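Local coordinates for molybdenum ABC transporter, periplasmic molybdenum-binding protein (Vibrio cholerae, PDB 4RXL) that binds tungstate and probably molybdate, and probably serves as the periplasmic solute-binding component of a ModABC-type uptake transporter, at residues A[11-16]-A[195-200]. Residues are numbered along the deposited sequence; the frame is centred on the assembly and turned at random.
With WO4 (tungstate(VI)ion), chain B.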
loop_
_atom_site.group_PDB
_atom_site.type_symbol
_atom_site.label_atom_id
_atom_site.label_comp_id
_atom_site.label_asym_id
_atom_site.label_seq_id
_atom_site.Cartn_x
_atom_site.Cartn_y
_atom_site.Cartn_z
ATOM N N ALA A 11 6.035 1.086 3.045
ATOM C CA ALA A 11 5.012 1.510 2.114
ATOM C C ALA A 11 4.036 2.499 2.758
ATOM O O ALA A 11 3.596 2.336 3.911
ATOM C CB ALA A 11 4.240 0.297 1.648
ATOM N N SER A 12 3.660 3.513 2.013
ATOM C CA SER A 12 2.746 4.492 2.505
ATOM C C SER A 12 1.454 3.920 3.072
ATOM O O SER A 12 0.920 4.472 4.026
ATOM C CB SER A 12 2.401 5.485 1.418
ATOM O OG SER A 12 3.582 6.189 1.020
ATOM N N SER A 13 0.927 2.827 2.516
ATOM C CA SER A 13 -0.318 2.272 3.038
ATOM C C SER A 13 -0.133 1.733 4.471
ATOM O O SER A 13 -1.112 1.451 5.146
ATOM C CB SER A 13 -0.874 1.144 2.124
ATOM O OG SER A 13 0.084 0.124 1.910
ATOM N N MET A 14 1.116 1.525 4.887
ATOM C CA MET A 14 1.432 1.081 6.254
ATOM C C MET A 14 1.591 2.202 7.299
ATOM O O MET A 14 1.820 1.924 8.505
ATOM C CB MET A 14 2.686 0.190 6.219
ATOM C CG MET A 14 2.363 -1.284 5.943
ATOM S SD MET A 14 1.761 -2.216 7.433
ATOM C CE MET A 14 1.310 -3.809 6.708
ATOM N N THR A 15 1.378 3.448 6.877
ATOM C CA THR A 15 1.697 4.613 7.693
ATOM C C THR A 15 1.057 4.497 9.075
ATOM O O THR A 15 1.745 4.553 10.097
ATOM C CB THR A 15 1.240 5.912 7.033
ATOM O OG1 THR A 15 2.006 6.110 5.849
ATOM C CG2 THR A 15 1.427 7.097 7.952
ATOM N N ASN A 16 -0.259 4.333 9.111
ATOM C CA ASN A 16 -0.959 4.395 10.367
ATOM C C ASN A 16 -0.711 3.198 11.238
ATOM O O ASN A 16 -0.486 3.351 12.420
ATOM C CB ASN A 16 -2.453 4.645 10.189
ATOM C CG ASN A 16 -2.697 5.922 9.439
ATOM O OD1 ASN A 16 -2.605 5.956 8.222
ATOM N ND2 ASN A 16 -2.974 6.975 10.156
ATOM N N ILE A 195 -2.528 -9.090 -2.722
ATOM C CA ILE A 195 -1.761 -8.035 -2.071
ATOM C C ILE A 195 -1.178 -8.528 -0.759
ATOM O O ILE A 195 -1.905 -8.957 0.124
ATOM C CB ILE A 195 -2.634 -6.824 -1.804
ATOM C CG1 ILE A 195 -3.217 -6.334 -3.121
ATOM C CG2 ILE A 195 -1.840 -5.733 -1.092
ATOM C CD1 ILE A 195 -4.463 -5.488 -2.950
ATOM N N ARG A 196 0.155 -8.540 -0.686
ATOM C CA ARG A 196 0.876 -9.100 0.433
ATOM C C ARG A 196 2.022 -8.158 0.758
ATOM O O ARG A 196 2.644 -7.594 -0.150
ATOM C CB ARG A 196 1.445 -10.464 0.091
ATOM C CG ARG A 196 0.407 -11.494 -0.305
ATOM C CD ARG A 196 -0.390 -12.002 0.883
ATOM N NE ARG A 196 -1.371 -13.022 0.483
ATOM C CZ ARG A 196 -2.611 -12.779 0.036
ATOM N NH1 ARG A 196 -3.376 -13.809 -0.300
ATOM N NH2 ARG A 196 -3.109 -11.526 -0.089
ATOM N N TYR A 197 2.257 -7.949 2.058
ATOM C CA TYR A 197 3.290 -7.068 2.581
ATOM C C TYR A 197 4.436 -7.830 3.209
ATOM O O TYR A 197 4.317 -8.292 4.331
ATOM C CB TYR A 197 2.709 -6.167 3.690
ATOM C CG TYR A 197 1.727 -5.146 3.217
ATOM C CD1 TYR A 197 0.451 -5.503 2.921
ATOM C CD2 TYR A 197 2.071 -3.776 3.096
ATOM C CE1 TYR A 197 -0.470 -4.566 2.460
ATOM C CE2 TYR A 197 1.156 -2.840 2.677
ATOM C CZ TYR A 197 -0.130 -3.234 2.377
ATOM O OH TYR A 197 -1.065 -2.318 1.927
ATOM N N PRO A 198 5.538 -7.981 2.501
ATOM C CA PRO A 198 6.703 -8.555 3.160
ATOM C C PRO A 198 7.410 -7.579 4.092
ATOM O O PRO A 198 7.444 -6.381 3.859
ATOM C CB PRO A 198 7.631 -8.910 2.002
ATOM C CG PRO A 198 7.237 -8.001 0.907
ATOM C CD PRO A 198 5.766 -7.709 1.075
ATOM N N LEU A 199 8.039 -8.138 5.115
ATOM C CA LEU A 199 8.889 -7.420 6.029
ATOM C C LEU A 199 10.280 -7.977 5.818
ATOM O O LEU A 199 10.507 -9.187 6.020
ATOM C CB LEU A 199 8.417 -7.653 7.453
ATOM C CG LEU A 199 9.351 -7.325 8.613
ATOM C CD1 LEU A 199 9.594 -5.823 8.701
ATOM C CD2 LEU A 199 8.771 -7.876 9.901
ATOM N N ALA A 200 11.201 -7.112 5.404
ATOM C CA ALA A 200 12.587 -7.502 5.154
ATOM C C ALA A 200 13.508 -6.967 6.245
ATOM O O ALA A 200 13.459 -5.778 6.580
ATOM C CB ALA A 200 13.016 -6.989 3.794
HETATM W W WO4 B . 2.174 1.793 -1.652
HETATM O O1 WO4 B . 2.009 3.767 -2.005
HETATM O O2 WO4 B . 1.167 0.587 -2.962
HETATM O O3 WO4 B . 4.163 1.272 -1.706
HETATM O O4 WO4 B . 1.409 1.359 0.215
#
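The oxyanion site of this ModA-family binding protein is backed by a chain of two hydrogen bonds in which Tyr197, on strand 195-201, donates from OH to Ser13 OG at 2.7 Å, and Ser13 OG donates in turn to tungstate O4 at 2.5 Å, so short that its exact length is doubtful. Ser13 OG stands between its own backbone N and carbonyl carbon (chi1 55°), a rotation that lets it share O4 with the amide: Ser13 N also reaches O4, at 2.8 Å with an N-H...O angle of 153°, so that N and OG of one residue both point to O4. Ser13 OG lies at the edge of the Tyr197 ring, in its plane. Met14, the next residue of the 3-10 turn 12-14, comes over a face: its chain bends at chi2 (-80°) and carries CE 4.0 Å from the Tyr197 ring centroid, a CH-pi contact offset toward the rim, with SD farther out and oblique as a Met-aromatic partner. In this periplasmic-binding-protein fold the turn links strand 6-11 to helix 15-28, and Met14 N closes it on Ala11 O at 2.8 Å. Ala11 CB rests 3.3 Å from tungstate O4, an apolar flank to the polar grip. Asn84 ND2 is hydrogen-bonded to Tyr197 OH, a second tie on the hydroxyl, which probably helps to position Ser13 OG, and Phe229 meets the ring edge-to-face. Ser40, Ala126, Val153 and Tyr171 supply further hydrogen bonds to the tungstate.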